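Local coordinates for arginine 3rd transport system periplasmic binding protein (Legionella pneumophila subsp. pneumophila str. Philadelphia 1, PDB 3KZG) that probably binds arginine in the periplasm and passes it to a membrane transporter, as a two-lobed solute-binding protein of family 3, at residues L5-S10 with C45-Y50; F12-E17 with K163-S168; H80-L85 with I195-D200. One frame throughout, in Å; residues are numbered along the deposited sequence.

Interaction 1 of 3, residues L5-S10 with C45-Y50; sequences LTIGTS and CTFEAY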
ATOM      1  N   LEU A   5      -4.172 -13.720  31.959  1.00 37.21           N
ATOM      2  CA  LEU A   5      -2.764 -14.079  31.916  1.00 34.37           C
ATOM      3  C   LEU A   5      -1.893 -13.138  32.735  1.00 33.40           C
ATOM      4  O   LEU A   5      -2.210 -11.960  32.901  1.00 33.59           O
ATOM      5  CB  LEU A   5      -2.272 -14.090  30.466  1.00 33.86           C
ATOM      6  CG  LEU A   5      -2.955 -15.058  29.495  1.00 32.98           C
ATOM      7  CD1 LEU A   5      -2.447 -14.811  28.078  1.00 32.36           C
ATOM      8  CD2 LEU A   5      -2.684 -16.493  29.922  1.00 32.11           C
ATOM      9  N   THR A   6      -0.793 -13.680  33.245  1.00 31.28           N
ATOM     10  CA  THR A   6       0.169 -12.923  34.031  1.00 30.59           C
ATOM     11  C   THR A   6       1.478 -12.939  33.249  1.00 29.48           C
ATOM     12  O   THR A   6       2.108 -13.986  33.099  1.00 28.96           O
ATOM     13  CB  THR A   6       0.379 -13.573  35.422  1.00 31.72           C
ATOM     14  OG1 THR A   6      -0.843 -13.497  36.172  1.00 31.43           O
ATOM     15  CG2 THR A   6       1.491 -12.865  36.188  1.00 31.15           C
ATOM     16  N   ILE A   7       1.877 -11.778  32.740  1.00 28.17           N
ATOM     17  CA  ILE A   7       3.101 -11.686  31.958  1.00 26.40           C
ATOM     18  C   ILE A   7       4.235 -10.994  32.702  1.00 24.58           C
ATOM     19  O   ILE A   7       4.069  -9.907  33.243  1.00 22.87           O
ATOM     20  CB  ILE A   7       2.874 -10.919  30.630  1.00 28.46           C
ATOM     21  CG1 ILE A   7       1.739 -11.559  29.829  1.00 28.64           C
ATOM     22  CG2 ILE A   7       4.155 -10.927  29.803  1.00 27.77           C
ATOM     23  CD1 ILE A   7       0.367 -11.219  30.339  1.00 32.06           C
ATOM     24  N   GLY A   8       5.392 -11.640  32.716  1.00 24.53           N
ATOM     25  CA  GLY A   8       6.547 -11.058  33.363  1.00 25.79           C
ATOM     26  C   GLY A   8       7.326 -10.258  32.337  1.00 25.33           C
ATOM     27  O   GLY A   8       7.472 -10.690  31.193  1.00 23.55           O
ATOM     28  N   THR A   9       7.806  -9.084  32.739  1.00 25.49           N
ATOM     29  CA  THR A   9       8.590  -8.214  31.862  1.00 26.12           C
ATOM     30  C   THR A   9       9.651  -7.557  32.738  1.00 27.06           C
ATOM     31  O   THR A   9       9.489  -7.497  33.956  1.00 29.78           O
ATOM     32  CB  THR A   9       7.706  -7.128  31.213  1.00 26.18           C
ATOM     33  OG1 THR A   9       8.481  -6.382  30.265  1.00 25.25           O
ATOM     34  CG2 THR A   9       7.153  -6.184  32.272  1.00 27.17           C
ATOM     35  N   SER A  10      10.739  -7.075  32.143  1.00 25.01           N
ATOM     36  CA  SER A  10      11.793  -6.457  32.942  1.00 22.97           C
ATOM     37  C   SER A  10      11.347  -5.117  33.509  1.00 22.19           C
ATOM     38  O   SER A  10      10.300  -4.587  33.133  1.00 20.41           O
ATOM     39  CB  SER A  10      13.069  -6.274  32.118  1.00 22.34           C
ATOM     40  OG  SER A  10      12.890  -5.300  31.115  1.00 24.26           O
ATOM     41  N   CYS A  45      -5.009  -8.894  30.604  1.00 33.67           N
ATOM     42  CA  CYS A  45      -3.559  -8.886  30.751  1.00 34.12           C
ATOM     43  C   CYS A  45      -3.049  -8.174  32.000  1.00 33.58           C
ATOM     44  O   CYS A  45      -3.411  -7.031  32.266  1.00 34.70           O
ATOM     45  CB  CYS A  45      -2.939  -8.236  29.509  1.00 34.34           C
ATOM     46  SG  CYS A  45      -1.145  -8.059  29.535  1.00 37.79           S
ATOM     47  N   THR A  46      -2.201  -8.855  32.763  1.00 32.18           N
ATOM     48  CA  THR A  46      -1.611  -8.270  33.961  1.00 31.68           C
ATOM     49  C   THR A  46      -0.105  -8.515  33.900  1.00 30.55           C
ATOM     50  O   THR A  46       0.340  -9.644  33.689  1.00 30.90           O
ATOM     51  CB  THR A  46      -2.205  -8.887  35.246  1.00 32.65           C
ATOM     52  OG1 THR A  46      -2.023 -10.307  35.230  1.00 34.14           O
ATOM     53  CG2 THR A  46      -3.692  -8.574  35.344  1.00 31.42           C
ATOM     54  N   PHE A  47       0.672  -7.448  34.072  1.00 29.37           N
ATOM     55  CA  PHE A  47       2.129  -7.517  34.006  1.00 27.78           C
ATOM     56  C   PHE A  47       2.823  -7.625  35.352  1.00 28.94           C
ATOM     57  O   PHE A  47       2.343  -7.114  36.356  1.00 30.07           O
ATOM     58  CB  PHE A  47       2.674  -6.277  33.291  1.00 27.32           C
ATOM     59  CG  PHE A  47       2.303  -6.193  31.838  1.00 25.89           C
ATOM     60  CD1 PHE A  47       2.987  -6.938  30.887  1.00 24.12           C
ATOM     61  CD2 PHE A  47       1.268  -5.366  31.422  1.00 25.26           C
ATOM     62  CE1 PHE A  47       2.646  -6.857  29.542  1.00 23.03           C
ATOM     63  CE2 PHE A  47       0.920  -5.281  30.080  1.00 25.34           C
ATOM     64  CZ  PHE A  47       1.610  -6.026  29.141  1.00 23.86           C
ATOM     65  N   GLU A  48       3.977  -8.275  35.360  1.00 30.35           N
ATOM     66  CA  GLU A  48       4.748  -8.418  36.578  1.00 31.94           C
ATOM     67  C   GLU A  48       6.206  -8.155  36.229  1.00 31.47           C
ATOM     68  O   GLU A  48       6.838  -8.940  35.519  1.00 30.73           O
ATOM     69  CB  GLU A  48       4.565  -9.820  37.159  1.00 35.18           C
ATOM     70  CG  GLU A  48       5.096  -9.967  38.569  1.00 40.14           C
ATOM     71  CD  GLU A  48       4.154 -10.748  39.455  1.00 43.14           C
ATOM     72  OE1 GLU A  48       3.959 -11.959  39.203  1.00 44.48           O
ATOM     73  OE2 GLU A  48       3.600 -10.145  40.400  1.00 44.89           O
ATOM     74  N   ALA A  49       6.729  -7.039  36.730  1.00 30.85           N
ATOM     75  CA  ALA A  49       8.105  -6.634  36.461  1.00 29.60           C
ATOM     76  C   ALA A  49       9.142  -7.241  37.398  1.00 29.70           C
ATOM     77  O   ALA A  49       8.997  -7.203  38.617  1.00 30.23           O
ATOM     78  CB  ALA A  49       8.206  -5.114  36.498  1.00 29.97           C
ATOM     79  N   TYR A  50      10.196  -7.788  36.806  1.00 27.85           N
ATOM     80  CA  TYR A  50      11.288  -8.400  37.547  1.00 28.60           C
ATOM     81  C   TYR A  50      12.557  -7.806  36.989  1.00 27.54           C
ATOM     82  O   TYR A  50      12.536  -7.183  35.934  1.00 28.49           O
ATOM     83  CB  TYR A  50      11.349  -9.906  37.289  1.00 30.26           C
ATOM     84  CG  TYR A  50      10.151 -10.691  37.745  1.00 33.03           C
ATOM     85  CD1 TYR A  50      10.174 -11.394  38.946  1.00 33.10           C
ATOM     86  CD2 TYR A  50       8.997 -10.751  36.964  1.00 32.67           C
ATOM     87  CE1 TYR A  50       9.080 -12.141  39.360  1.00 34.25           C
ATOM     88  CE2 TYR A  50       7.897 -11.494  37.371  1.00 34.27           C
ATOM     89  CZ  TYR A  50       7.947 -12.186  38.570  1.00 34.67           C
ATOM     90  OH  TYR A  50       6.864 -12.920  38.982  1.00 36.29           O
TER
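The ring of Phe-47 leans on Ile-7, its CD1 lying 4.0 Å from Ile-7 CB. One ring face carries Cys-45 SG, which sits above the plane but is shifted toward the rim. The same sulfur, Cys-45 SG, meets Ile-7 CD1 at 3.6 Å. At the far end, Gly-8 CA and Thr-9 O lie at the edge of the Tyr-50 ring, near its plane. Phe-47, Ile-7 and Cys-45 share the sheet face that packs on helix 29-40, through Ile-31, Met-34 and Cys-38; Thr-6, Thr-46 and Glu-48 occupy the reverse face.

The strands run parallel and, with helix 29-40 between them in the chain, form a beta-alpha-beta crossover. Ile-7 N-H donates to Thr-46 O (N to O 2.8 Å), and Ile-7 O accepts from Glu-48 N (2.7 Å). Thr-9, two residues on, repeats the pattern through Glu-48 O and Tyr-50 N. Thr-46 adds a side-chain bond: OG1, set between its own N and carbonyl carbon (chi1 57°), gives its proton to Leu-5 O at 2.9 Å. The hydroxyl of Thr-9 turns elsewhere, to Ile-68 O.

Strand 4-13, which also pairs with strand 66-67, thus lies inside the sheet of the first lobe. Two donors of one residue, Thr-46 N and OG1, grip Leu-5 O, and the second bond fixes the rotation of a threonine that is otherwise exposed.

Interaction 2 of 3, residues F12-E17 with K163-S168; sequences FNPPFE and KYWMAS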
ATOM      1  N   PHE A  12      13.367  -2.130  33.555  1.00 21.34           N
ATOM      2  CA  PHE A  12      13.834  -0.937  32.872  1.00 21.37           C
ATOM      3  C   PHE A  12      14.705  -1.218  31.652  1.00 21.11           C
ATOM      4  O   PHE A  12      15.850  -1.671  31.764  1.00 19.89           O
ATOM      5  CB  PHE A  12      14.601  -0.051  33.865  1.00 20.55           C
ATOM      6  CG  PHE A  12      14.905   1.327  33.346  1.00 20.63           C
ATOM      7  CD1 PHE A  12      13.878   2.230  33.081  1.00 21.30           C
ATOM      8  CD2 PHE A  12      16.220   1.721  33.113  1.00 21.31           C
ATOM      9  CE1 PHE A  12      14.156   3.507  32.589  1.00 20.78           C
ATOM     10  CE2 PHE A  12      16.509   2.994  32.621  1.00 19.51           C
ATOM     11  CZ  PHE A  12      15.474   3.890  32.359  1.00 19.21           C
ATOM     12  N   ASN A  13      14.147  -0.963  30.480  1.00 22.29           N
ATOM     13  CA  ASN A  13      14.891  -1.143  29.243  1.00 21.85           C
ATOM     14  C   ASN A  13      14.123  -0.491  28.113  1.00 21.27           C
ATOM     15  O   ASN A  13      13.735  -1.145  27.148  1.00 21.28           O
ATOM     16  CB  ASN A  13      15.128  -2.624  28.936  1.00 21.98           C
ATOM     17  CG  ASN A  13      15.981  -2.828  27.690  1.00 22.72           C
ATOM     18  OD1 ASN A  13      16.949  -2.097  27.461  1.00 22.63           O
ATOM     19  ND2 ASN A  13      15.632  -3.830  26.885  1.00 17.55           N
ATOM     20  N   PRO A  14      13.878   0.820  28.235  1.00 19.82           N
ATOM     21  CA  PRO A  14      13.149   1.541  27.190  1.00 18.00           C
ATOM     22  C   PRO A  14      13.877   1.306  25.869  1.00 16.39           C
ATOM     23  O   PRO A  14      15.093   1.106  25.855  1.00 16.29           O
ATOM     24  CB  PRO A  14      13.223   2.995  27.663  1.00 19.20           C
ATOM     25  CG  PRO A  14      14.511   3.032  28.458  1.00 19.40           C
ATOM     26  CD  PRO A  14      14.431   1.748  29.236  1.00 19.69           C
ATOM     27  N   PRO A  15      13.151   1.345  24.739  1.00 14.09           N
ATOM     28  CA  PRO A  15      11.714   1.595  24.623  1.00 13.55           C
ATOM     29  C   PRO A  15      10.824   0.356  24.721  1.00 13.49           C
ATOM     30  O   PRO A  15       9.644   0.430  24.389  1.00 15.47           O
ATOM     31  CB  PRO A  15      11.605   2.240  23.251  1.00 12.53           C
ATOM     32  CG  PRO A  15      12.581   1.424  22.470  1.00 13.12           C
ATOM     33  CD  PRO A  15      13.780   1.327  23.404  1.00 14.93           C
ATOM     34  N   PHE A  16      11.382  -0.771  25.162  1.00 14.20           N
ATOM     35  CA  PHE A  16      10.608  -2.016  25.275  1.00 15.91           C
ATOM     36  C   PHE A  16       9.647  -2.005  26.469  1.00 15.82           C
ATOM     37  O   PHE A  16       8.466  -2.323  26.334  1.00 15.07           O
ATOM     38  CB  PHE A  16      11.565  -3.208  25.342  1.00 16.34           C
ATOM     39  CG  PHE A  16      12.386  -3.377  24.098  1.00 17.85           C
ATOM     40  CD1 PHE A  16      11.838  -3.973  22.966  1.00 18.29           C
ATOM     41  CD2 PHE A  16      13.687  -2.881  24.033  1.00 18.48           C
ATOM     42  CE1 PHE A  16      12.575  -4.074  21.781  1.00 19.15           C
ATOM     43  CE2 PHE A  16      14.433  -2.975  22.854  1.00 17.48           C
ATOM     44  CZ  PHE A  16      13.870  -3.575  21.725  1.00 18.45           C
ATOM     45  N   GLU A  17      10.159  -1.652  27.640  1.00 16.14           N
ATOM     46  CA  GLU A  17       9.319  -1.539  28.826  1.00 17.24           C
ATOM     47  C   GLU A  17      10.038  -0.790  29.933  1.00 17.07           C
ATOM     48  O   GLU A  17      11.261  -0.811  30.032  1.00 17.12           O
ATOM     49  CB  GLU A  17       8.864  -2.906  29.359  1.00 14.67           C
ATOM     50  CG  GLU A  17       9.967  -3.806  29.867  1.00 15.22           C
ATOM     51  CD  GLU A  17      10.428  -4.782  28.817  1.00 15.60           C
ATOM     52  OE1 GLU A  17       9.727  -4.899  27.793  1.00 15.92           O
ATOM     53  OE2 GLU A  17      11.475  -5.435  29.016  1.00 19.07           O
ATOM     54  N   LYS A 163      19.639   3.362  20.577  1.00 20.01           N
ATOM     55  CA  LYS A 163      19.133   4.518  19.847  1.00 23.04           C
ATOM     56  C   LYS A 163      18.273   5.386  20.756  1.00 22.26           C
ATOM     57  O   LYS A 163      18.318   6.614  20.683  1.00 21.56           O
ATOM     58  CB  LYS A 163      18.307   4.074  18.638  1.00 27.48           C
ATOM     59  CG  LYS A 163      19.130   3.586  17.464  1.00 31.74           C
ATOM     60  CD  LYS A 163      18.316   3.671  16.183  1.00 37.65           C
ATOM     61  CE  LYS A 163      17.905   5.109  15.893  1.00 38.91           C
ATOM     62  NZ  LYS A 163      17.075   5.203  14.659  1.00 41.56           N
ATOM     63  N   TYR A 164      17.482   4.738  21.606  1.00 20.60           N
ATOM     64  CA  TYR A 164      16.626   5.454  22.542  1.00 19.90           C
ATOM     65  C   TYR A 164      17.473   6.382  23.416  1.00 20.19           C
ATOM     66  O   TYR A 164      17.223   7.584  23.497  1.00 19.59           O
ATOM     67  CB  TYR A 164      15.884   4.459  23.440  1.00 20.40           C
ATOM     68  CG  TYR A 164      15.165   5.115  24.591  1.00 20.38           C
ATOM     69  CD1 TYR A 164      13.884   5.637  24.430  1.00 19.24           C
ATOM     70  CD2 TYR A 164      15.789   5.262  25.832  1.00 17.67           C
ATOM     71  CE1 TYR A 164      13.240   6.293  25.474  1.00 20.07           C
ATOM     72  CE2 TYR A 164      15.151   5.919  26.882  1.00 20.77           C
ATOM     73  CZ  TYR A 164      13.877   6.432  26.691  1.00 19.89           C
ATOM     74  OH  TYR A 164      13.241   7.105  27.703  1.00 22.65           O
ATOM     75  N   TRP A 165      18.483   5.811  24.062  1.00 21.37           N
ATOM     76  CA  TRP A 165      19.347   6.574  24.943  1.00 23.95           C
ATOM     77  C   TRP A 165      20.093   7.712  24.272  1.00 26.55           C
ATOM     78  O   TRP A 165      20.223   8.792  24.845  1.00 25.76           O
ATOM     79  CB  TRP A 165      20.333   5.642  25.652  1.00 24.10           C
ATOM     80  CG  TRP A 165      19.657   4.818  26.692  1.00 24.96           C
ATOM     81  CD1 TRP A 165      19.386   3.481  26.638  1.00 25.26           C
ATOM     82  CD2 TRP A 165      19.076   5.296  27.910  1.00 24.94           C
ATOM     83  NE1 TRP A 165      18.668   3.097  27.745  1.00 25.01           N
ATOM     84  CE2 TRP A 165      18.463   4.193  28.541  1.00 24.41           C
ATOM     85  CE3 TRP A 165      19.014   6.554  28.529  1.00 26.18           C
ATOM     86  CZ2 TRP A 165      17.793   4.308  29.762  1.00 23.31           C
ATOM     87  CZ3 TRP A 165      18.345   6.669  29.749  1.00 24.19           C
ATOM     88  CH2 TRP A 165      17.745   5.550  30.349  1.00 23.32           C
HETATM   89  N   MSE A 166      20.581   7.494  23.059  1.00 27.38           N
HETATM   90  CA  MSE A 166      21.297   8.571  22.412  1.00 30.52           C
HETATM   91  C   MSE A 166      20.382   9.728  22.041  1.00 28.77           C
HETATM   92  O   MSE A 166      20.832  10.862  21.908  1.00 28.21           O
HETATM   93  CB  MSE A 166      22.019   8.083  21.174  1.00 35.77           C
HETATM   94  CG  MSE A 166      22.810   9.190  20.538  1.00 43.30           C
HETATM   95 SE   MSE A 166      23.828   8.523  19.100  1.00 50.31          SE
HETATM   96  CE  MSE A 166      22.468   8.586  17.714  1.00 47.39           C
ATOM     97  N   ALA A 167      19.094   9.448  21.892  1.00 27.82           N
ATOM     98  CA  ALA A 167      18.144  10.489  21.539  1.00 27.48           C
ATOM     99  C   ALA A 167      17.252  10.873  22.716  1.00 28.13           C
ATOM    100  O   ALA A 167      16.263  11.582  22.542  1.00 27.72           O
ATOM    101  CB  ALA A 167      17.288  10.033  20.365  1.00 28.48           C
ATOM    102  N   SER A 168      17.603  10.418  23.913  1.00 27.67           N
ATOM    103  CA  SER A 168      16.792  10.725  25.086  1.00 29.84           C
ATOM    104  C   SER A 168      17.554  11.360  26.246  1.00 30.64           C
ATOM    105  O   SER A 168      16.950  11.945  27.143  1.00 31.11           O
ATOM    106  CB  SER A 168      16.084   9.456  25.571  1.00 28.53           C
ATOM    107  OG  SER A 168      15.200   8.961  24.580  1.00 28.30           O
TER
HETATM  108  O   HOH W   1      17.049   0.737  27.687  1.00 20.65           O
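Pro-14 lays its ring against Tyr-164: Pro-14 CB stands over one face of the phenol, 3.7 Å from the ring centroid, in a CH-pi contact. Pro-14 CG leans toward the rim and reaches Tyr-164 CE2 at 3.4 Å. In Tyr-164, CB points toward the loop, and CG is anti to the backbone N (chi1 170°). The opposite face of that ring is occupied by Ser-168 OG, whose own bond goes to Tyr-164 O (2.7 Å), so the ring lies between the proline and Ser-168, just past the end of helix 159-166. Pro-15, joined to Pro-14 by a cis peptide bond, runs past Tyr-164 with CD 3.8 Å from Tyr-164 CB.

Trp-165 has CG anti to its carbonyl carbon, beside the backbone N (chi1 -72°); its six-membered ring meets Phe-12. The two meet rim to rim, planes 64° apart, with Phe-12 CE2 3.4 Å from Trp-165 CZ2 at the indole edge. Pro-14 CD covers the centre of one face of the Phe-12 ring, and Pro-14 CG also touches Trp-165 CZ2; one proline is therefore packed by three aromatic residues.

The polar edge of the indole is served by a water, which accepts from Trp-165 NE1 (2.9 Å) and donates to Asn-13 OD1 and to Pro-14 O. Asn-13 ND2 bonds Asp-158 OD2, and Trp-165 also touches Leu-144 of helix 140-148. A loop of the first lobe here meets helices of the second, an interlobe contact in keeping with the two-lobed periplasmic binding protein fold, whose ligand cleft lies between the lobes.

Interaction 3 of 3, residues H80-L85 with I195-D200; sequences HFIFSL and IMANPD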
ATOM      1  N   HIS A  80      15.556 -24.869  27.641  1.00 35.42           N
ATOM      2  CA  HIS A  80      14.701 -24.852  28.823  1.00 35.63           C
ATOM      3  C   HIS A  80      13.394 -24.124  28.576  1.00 33.02           C
ATOM      4  O   HIS A  80      12.466 -24.211  29.379  1.00 33.85           O
ATOM      5  CB  HIS A  80      15.442 -24.193  29.987  1.00 39.84           C
ATOM      6  CG  HIS A  80      16.643 -24.959  30.438  1.00 44.70           C
ATOM      7  ND1 HIS A  80      16.552 -26.092  31.220  1.00 46.71           N
ATOM      8  CD2 HIS A  80      17.960 -24.796  30.165  1.00 46.78           C
ATOM      9  CE1 HIS A  80      17.760 -26.593  31.406  1.00 48.23           C
ATOM     10  NE2 HIS A  80      18.633 -25.826  30.775  1.00 48.01           N
ATOM     11  N   PHE A  81      13.322 -23.405  27.462  1.00 30.32           N
ATOM     12  CA  PHE A  81      12.123 -22.649  27.125  1.00 26.44           C
ATOM     13  C   PHE A  81      11.769 -22.735  25.653  1.00 24.38           C
ATOM     14  O   PHE A  81      12.609 -23.048  24.808  1.00 22.61           O
ATOM     15  CB  PHE A  81      12.316 -21.171  27.462  1.00 26.78           C
ATOM     16  CG  PHE A  81      12.633 -20.908  28.899  1.00 26.53           C
ATOM     17  CD1 PHE A  81      11.644 -21.004  29.872  1.00 25.78           C
ATOM     18  CD2 PHE A  81      13.922 -20.559  29.282  1.00 27.20           C
ATOM     19  CE1 PHE A  81      11.938 -20.751  31.208  1.00 26.76           C
ATOM     20  CE2 PHE A  81      14.225 -20.305  30.616  1.00 25.98           C
ATOM     21  CZ  PHE A  81      13.232 -20.402  31.579  1.00 25.94           C
ATOM     22  N   ILE A  82      10.509 -22.444  25.356  1.00 23.01           N
ATOM     23  CA  ILE A  82      10.057 -22.416  23.981  1.00 23.13           C
ATOM     24  C   ILE A  82       9.714 -20.962  23.690  1.00 21.96           C
ATOM     25  O   ILE A  82       9.403 -20.183  24.606  1.00 22.10           O
ATOM     26  CB  ILE A  82       8.829 -23.328  23.734  1.00 22.24           C
ATOM     27  CG1 ILE A  82       7.681 -22.954  24.675  1.00 23.79           C
ATOM     28  CG2 ILE A  82       9.240 -24.787  23.908  1.00 23.53           C
ATOM     29  CD1 ILE A  82       6.401 -23.728  24.415  1.00 21.33           C
ATOM     30  N   PHE A  83       9.789 -20.599  22.415  1.00 19.62           N
ATOM     31  CA  PHE A  83       9.519 -19.236  21.987  1.00 17.21           C
ATOM     32  C   PHE A  83       8.384 -19.153  20.975  1.00 16.57           C
ATOM     33  O   PHE A  83       8.074 -20.122  20.281  1.00 16.21           O
ATOM     34  CB  PHE A  83      10.783 -18.645  21.365  1.00 16.42           C
ATOM     35  CG  PHE A  83      11.900 -18.434  22.345  1.00 14.80           C
ATOM     36  CD1 PHE A  83      11.946 -17.284  23.126  1.00 16.44           C
ATOM     37  CD2 PHE A  83      12.911 -19.379  22.480  1.00 14.85           C
ATOM     38  CE1 PHE A  83      12.993 -17.075  24.026  1.00 17.81           C
ATOM     39  CE2 PHE A  83      13.958 -19.180  23.377  1.00 18.15           C
ATOM     40  CZ  PHE A  83      13.999 -18.023  24.151  1.00 17.43           C
ATOM     41  N   SER A  84       7.758 -17.988  20.903  1.00 13.37           N
ATOM     42  CA  SER A  84       6.698 -17.768  19.941  1.00 12.76           C
ATOM     43  C   SER A  84       7.441 -17.335  18.690  1.00 12.22           C
ATOM     44  O   SER A  84       8.675 -17.291  18.672  1.00 12.66           O
ATOM     45  CB  SER A  84       5.805 -16.615  20.385  1.00 12.61           C
ATOM     46  OG  SER A  84       6.545 -15.407  20.353  1.00 12.40           O
ATOM     47  N   LEU A  85       6.698 -17.009  17.641  1.00 12.26           N
ATOM     48  CA  LEU A  85       7.343 -16.514  16.437  1.00 12.79           C
ATOM     49  C   LEU A  85       7.982 -15.196  16.877  1.00 12.72           C
ATOM     50  O   LEU A  85       7.440 -14.492  17.735  1.00 13.75           O
ATOM     51  CB  LEU A  85       6.304 -16.233  15.350  1.00 13.46           C
ATOM     52  CG  LEU A  85       5.432 -17.414  14.912  1.00 14.86           C
ATOM     53  CD1 LEU A  85       4.372 -16.937  13.919  1.00 13.56           C
ATOM     54  CD2 LEU A  85       6.313 -18.488  14.300  1.00 12.55           C
ATOM     55  N   ILE A 195       8.237 -13.996  22.507  1.00 16.43           N
ATOM     56  CA  ILE A 195       7.532 -14.252  23.755  1.00 15.97           C
ATOM     57  C   ILE A 195       7.981 -15.644  24.207  1.00 18.37           C
ATOM     58  O   ILE A 195       7.882 -16.613  23.453  1.00 17.47           O
ATOM     59  CB  ILE A 195       6.010 -14.189  23.520  1.00 18.30           C
ATOM     60  CG1 ILE A 195       5.635 -12.765  23.082  1.00 17.98           C
ATOM     61  CG2 ILE A 195       5.249 -14.564  24.785  1.00 17.63           C
ATOM     62  CD1 ILE A 195       4.180 -12.590  22.746  1.00 18.13           C
HETATM   63  N   MSE A 196       8.487 -15.730  25.435  1.00 18.83           N
HETATM   64  CA  MSE A 196       9.009 -16.977  25.983  1.00 19.21           C
HETATM   65  C   MSE A 196       8.053 -17.685  26.936  1.00 19.18           C
HETATM   66  O   MSE A 196       7.264 -17.054  27.636  1.00 17.45           O
HETATM   67  CB  MSE A 196      10.328 -16.673  26.686  1.00 23.99           C
HETATM   68  CG  MSE A 196      11.217 -17.858  26.980  1.00 28.68           C
HETATM   69 SE   MSE A 196      12.898 -17.200  27.672  1.00 39.79          SE
HETATM   70  CE  MSE A 196      12.245 -16.562  29.406  1.00 32.34           C
ATOM     71  N   ALA A 197       8.121 -19.010  26.949  1.00 19.48           N
ATOM     72  CA  ALA A 197       7.253 -19.787  27.817  1.00 20.21           C
ATOM     73  C   ALA A 197       7.895 -21.122  28.149  1.00 20.48           C
ATOM     74  O   ALA A 197       8.940 -21.473  27.595  1.00 21.73           O
ATOM     75  CB  ALA A 197       5.903 -20.000  27.142  1.00 18.87           C
ATOM     76  N   ASN A 198       7.283 -21.856  29.075  1.00 21.23           N
ATOM     77  CA  ASN A 198       7.795 -23.165  29.456  1.00 22.10           C
ATOM     78  C   ASN A 198       7.394 -24.149  28.352  1.00 22.50           C
ATOM     79  O   ASN A 198       6.363 -23.975  27.704  1.00 23.83           O
ATOM     80  CB  ASN A 198       7.213 -23.588  30.813  1.00 21.79           C
ATOM     81  CG  ASN A 198       7.754 -22.750  31.966  1.00 21.06           C
ATOM     82  OD1 ASN A 198       6.997 -22.104  32.693  1.00 23.46           O
ATOM     83  ND2 ASN A 198       9.072 -22.756  32.130  1.00 19.98           N
ATOM     84  N   PRO A 199       8.206 -25.190  28.118  1.00 23.99           N
ATOM     85  CA  PRO A 199       7.927 -26.189  27.080  1.00 24.61           C
ATOM     86  C   PRO A 199       6.512 -26.764  27.026  1.00 25.69           C
ATOM     87  O   PRO A 199       6.002 -27.061  25.939  1.00 25.71           O
ATOM     88  CB  PRO A 199       8.978 -27.263  27.352  1.00 25.24           C
ATOM     89  CG  PRO A 199      10.138 -26.461  27.844  1.00 24.76           C
ATOM     90  CD  PRO A 199       9.466 -25.504  28.814  1.00 24.20           C
ATOM     91  N   ASP A 200       5.874 -26.924  28.179  1.00 24.09           N
ATOM     92  CA  ASP A 200       4.531 -27.492  28.200  1.00 24.35           C
ATOM     93  C   ASP A 200       3.419 -26.511  27.859  1.00 23.24           C
ATOM     94  O   ASP A 200       2.240 -26.849  27.957  1.00 23.95           O
ATOM     95  CB  ASP A 200       4.236 -28.133  29.562  1.00 25.86           C
ATOM     96  CG  ASP A 200       4.366 -27.156  30.713  1.00 27.75           C
ATOM     97  OD1 ASP A 200       4.197 -25.938  30.499  1.00 28.04           O
ATOM     98  OD2 ASP A 200       4.619 -27.615  31.845  1.00 30.90           O
TER
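Met-196, a selenomethionine, threads its side chain between Phe-81 and Phe-83. Its CB starts 3.8 Å from Phe-83 CE1. Next, Met-196 CG is caught on two sides, 3.5 Å from Phe-81 CB and as near to Phe-83 CE1. The selenium follows, 4.3 Å from the centroid of the Phe-81 ring and obliquely placed to both rings, a Met-aromatic contact with each. A bend at chi3 (70°) then swings CE over the centre of the Phe-81 face, in a CH-pi contact 4.2 Å from the centroid. Leu-59 of helix 55-60 touches both Met-196 and Phe-81.

Beneath these side chains, strands 82-83 and 196-197 form a short antiparallel pair. Ile-82 and Ala-197 are its hydrogen-bonded pair, N to O in both directions, while Phe-83 and Met-196 are non-hydrogen-bonded. The pair lies in the first lobe, one strand before the chain enters the second and the other after it returns, consistent with the double crossing of two-lobed periplasmic binding proteins.

On the other face, Ile-82 and Ala-197 pack on Ile-205 of helix 202-217. Ile-82 CG1 lies between its backbone N and carbonyl carbon (chi1 56°), and beyond it Ile-82 CD1 comes 3.3 Å from Asn-198 O. Ser-84 prolongs the pairing: its N donates to Ile-195 O, and its OG accepts from Ile-195 N (3.1 Å) while donating to Leu-85 O. At the opposite end, Pro-199 CD rests 3.3 Å from His-80 O.

Overall arrangement
From the N terminus, strand 4-13 supplies 5-10 to interaction 1 and leads directly into 12-17 of interaction 2. Interaction 1 closes first, when 45-50 returns beside 5-10 through helix 29-40. Then 80-85 opens interaction 3, and the chain passes into the second lobe. Its helix 159-166 closes interaction 2 over 145 residues, before 195-200, back in the first lobe, closes interaction 3. Interaction 2 thus crosses both others and joins the two lobes, while 1 and 3 follow in series within the first. Interactions 1 and 2 touch through a probable hydrogen bond between Ser-10 OG and Glu-17 OE2; 2 and 3 lie on opposite sides of the chain's centre.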